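Local atomic coordinates of similar to N-acetyltransferase (Staphylococcus aureus subsp. aureus, PDB entry 4MBU), a protein that is a Gcn5-related N-acetyltransferase that probably transfers an acetyl group from acetyl-coenzyme A to an amine acceptor. Residues P54-E59 and L103-V108. Numbering follows the deposited sequence.
Sequences PIFVFE and LQRLIV
F56 on the strand 55-60 and R105 on the helix 98-112 have the nearest CA atoms of the two segments, 8.0 Å apart, and no hydrogen bond links the segments, so side chains alone bridge the gap. R105 carries most of it. Its CG sits almost squarely over the middle of the F56 ring, 3.7 Å from the centroid, a CH-pi contact. A bend at chi2 (66°) folds the arginine chain so that the guanidinium, like CG, lies over the ring, at its CE1 and CZ end. The two planes are tilted 42° to each other, so this is no parallel stack. R105 NH2 lies 3.3 Å from F56 CE1. The charged end is also tied within its own helix by a salt bridge from NH1 of R105 to E109, one turn on, which should help hold the guanidinium over the ring. L106 approaches differently, at the rim of the ring and near its plane, where its CD2 packs 4.0 Å from F56 CD2; the same leucine also touches A68 on the strand 63-72. C7 of the neighbouring strand 3-7 touches F56 as well. This is the alpha/beta layer packing of the GNAT fold: the helix 98-112, which follows the strand 82-89 and the loop that in this family probably binds the pyrophosphate of acetyl-coenzyme A, lies here against the N-terminal strands of the mixed sheet.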
loop_
_atom_site.group_PDB
_atom_site.type_symbol
_atom_site.label_atom_id
_atom_site.label_comp_id
_atom_site.label_asym_id
_atom_site.label_seq_id
_atom_site.Cartn_x
_atom_site.Cartn_y
_atom_site.Cartn_z
ATOM N N PRO A 54 -27.465 10.056 0.487
ATOM C CA PRO A 54 -27.703 10.057 -0.958
ATOM C C PRO A 54 -27.509 8.679 -1.604
ATOM O O PRO A 54 -26.729 7.850 -1.118
ATOM C CB PRO A 54 -26.635 11.028 -1.478
ATOM C CG PRO A 54 -25.496 10.881 -0.494
ATOM C CD PRO A 54 -26.121 10.554 0.843
ATOM N N ILE A 55 -28.238 8.444 -2.690
ATOM C CA ILE A 55 -28.006 7.302 -3.558
ATOM C C ILE A 55 -28.022 7.862 -4.970
ATOM O O ILE A 55 -29.006 8.477 -5.384
ATOM C CB ILE A 55 -29.120 6.245 -3.441
ATOM C CG1 ILE A 55 -29.387 5.899 -1.977
ATOM C CG2 ILE A 55 -28.736 4.984 -4.225
ATOM C CD1 ILE A 55 -30.656 5.091 -1.754
ATOM N N PHE A 56 -26.935 7.672 -5.705
ATOM C CA PHE A 56 -26.877 8.145 -7.078
ATOM C C PHE A 56 -26.800 6.947 -8.002
ATOM O O PHE A 56 -26.229 5.922 -7.646
ATOM C CB PHE A 56 -25.660 9.050 -7.285
ATOM C CG PHE A 56 -25.663 10.268 -6.407
ATOM C CD1 PHE A 56 -26.576 11.296 -6.631
ATOM C CD2 PHE A 56 -24.760 10.385 -5.360
ATOM C CE1 PHE A 56 -26.581 12.421 -5.826
ATOM C CE2 PHE A 56 -24.763 11.504 -4.544
ATOM C CZ PHE A 56 -25.673 12.526 -4.780
ATOM N N VAL A 57 -27.401 7.076 -9.175
ATOM C CA VAL A 57 -27.256 6.093 -10.232
ATOM C C VAL A 57 -26.698 6.769 -11.477
ATOM O O VAL A 57 -26.956 7.958 -11.745
ATOM C CB VAL A 57 -28.588 5.373 -10.581
ATOM C CG1 VAL A 57 -29.088 4.564 -9.396
ATOM C CG2 VAL A 57 -29.643 6.376 -11.035
ATOM N N PHE A 58 -25.904 5.999 -12.208
ATOM C CA PHE A 58 -25.513 6.325 -13.560
ATOM C C PHE A 58 -26.430 5.524 -14.448
ATOM O O PHE A 58 -26.456 4.256 -14.389
ATOM C CB PHE A 58 -24.075 5.911 -13.840
ATOM C CG PHE A 58 -23.631 6.209 -15.233
ATOM C CD1 PHE A 58 -22.928 7.368 -15.514
ATOM C CD2 PHE A 58 -23.918 5.332 -16.270
ATOM C CE1 PHE A 58 -22.521 7.650 -16.799
ATOM C CE2 PHE A 58 -23.516 5.608 -17.563
ATOM C CZ PHE A 58 -22.813 6.769 -17.828
ATOM N N GLU A 59 -27.158 6.282 -15.270
ATOM C CA GLU A 59 -28.152 5.764 -16.196
ATOM C C GLU A 59 -27.773 6.145 -17.627
ATOM O O GLU A 59 -27.410 7.293 -17.900
ATOM C CB GLU A 59 -29.531 6.330 -15.839
ATOM C CG GLU A 59 -30.654 5.951 -16.794
ATOM C CD GLU A 59 -31.990 6.585 -16.414
ATOM O OE1 GLU A 59 -32.166 7.797 -16.647
ATOM O OE2 GLU A 59 -32.864 5.873 -15.877
ATOM N N LEU A 103 -17.949 8.616 -8.213
ATOM C CA LEU A 103 -17.105 9.076 -7.113
ATOM C C LEU A 103 -17.060 10.593 -7.079
ATOM O O LEU A 103 -17.151 11.207 -6.017
ATOM C CB LEU A 103 -15.683 8.514 -7.243
ATOM C CG LEU A 103 -14.713 9.005 -6.173
ATOM C CD1 LEU A 103 -15.289 8.806 -4.768
ATOM C CD2 LEU A 103 -13.378 8.275 -6.306
ATOM N N GLN A 104 -16.912 11.195 -8.250
ATOM C CA GLN A 104 -16.913 12.654 -8.355
ATOM C C GLN A 104 -18.188 13.229 -7.735
ATOM O O GLN A 104 -18.141 14.167 -6.916
ATOM C CB GLN A 104 -16.794 13.045 -9.830
ATOM C CG GLN A 104 -16.788 14.530 -10.103
ATOM C CD GLN A 104 -16.681 14.828 -11.588
ATOM O OE1 GLN A 104 -17.172 14.063 -12.425
ATOM N NE2 GLN A 104 -16.034 15.938 -11.924
ATOM N N ARG A 105 -19.328 12.642 -8.097
ATOM C CA ARG A 105 -20.605 13.122 -7.568
ATOM C C ARG A 105 -20.721 12.927 -6.048
ATOM O O ARG A 105 -21.186 13.819 -5.324
ATOM C CB ARG A 105 -21.764 12.448 -8.315
ATOM C CG ARG A 105 -23.148 12.922 -7.898
ATOM C CD ARG A 105 -23.384 14.390 -8.260
ATOM N NE ARG A 105 -24.700 14.844 -7.811
ATOM C CZ ARG A 105 -24.952 15.324 -6.594
ATOM N NH1 ARG A 105 -23.975 15.420 -5.695
ATOM N NH2 ARG A 105 -26.185 15.707 -6.270
ATOM N N LEU A 106 -20.263 11.774 -5.566
ATOM C CA LEU A 106 -20.208 11.503 -4.125
ATOM C C LEU A 106 -19.398 12.559 -3.400
ATOM O O LEU A 106 -19.827 13.073 -2.367
ATOM C CB LEU A 106 -19.590 10.128 -3.835
ATOM C CG LEU A 106 -20.429 8.893 -4.155
ATOM C CD1 LEU A 106 -19.592 7.609 -3.947
ATOM C CD2 LEU A 106 -21.697 8.868 -3.302
ATOM N N ILE A 107 -18.220 12.875 -3.934
ATOM C CA ILE A 107 -17.352 13.872 -3.311
ATOM C C ILE A 107 -18.031 15.242 -3.271
ATOM O O ILE A 107 -18.022 15.899 -2.229
ATOM C CB ILE A 107 -15.970 13.980 -4.006
ATOM C CG1 ILE A 107 -15.184 12.682 -3.837
ATOM C CG2 ILE A 107 -15.151 15.115 -3.403
ATOM C CD1 ILE A 107 -13.843 12.708 -4.536
ATOM N N VAL A 108 -18.627 15.675 -4.383
ATOM C CA VAL A 108 -19.313 16.976 -4.347
ATOM C C VAL A 108 -20.437 16.991 -3.296
ATOM O O VAL A 108 -20.611 17.980 -2.564
ATOM C CB VAL A 108 -19.815 17.490 -5.749
ATOM C CG1 VAL A 108 -18.739 17.321 -6.831
ATOM C CG2 VAL A 108 -21.113 16.821 -6.169
#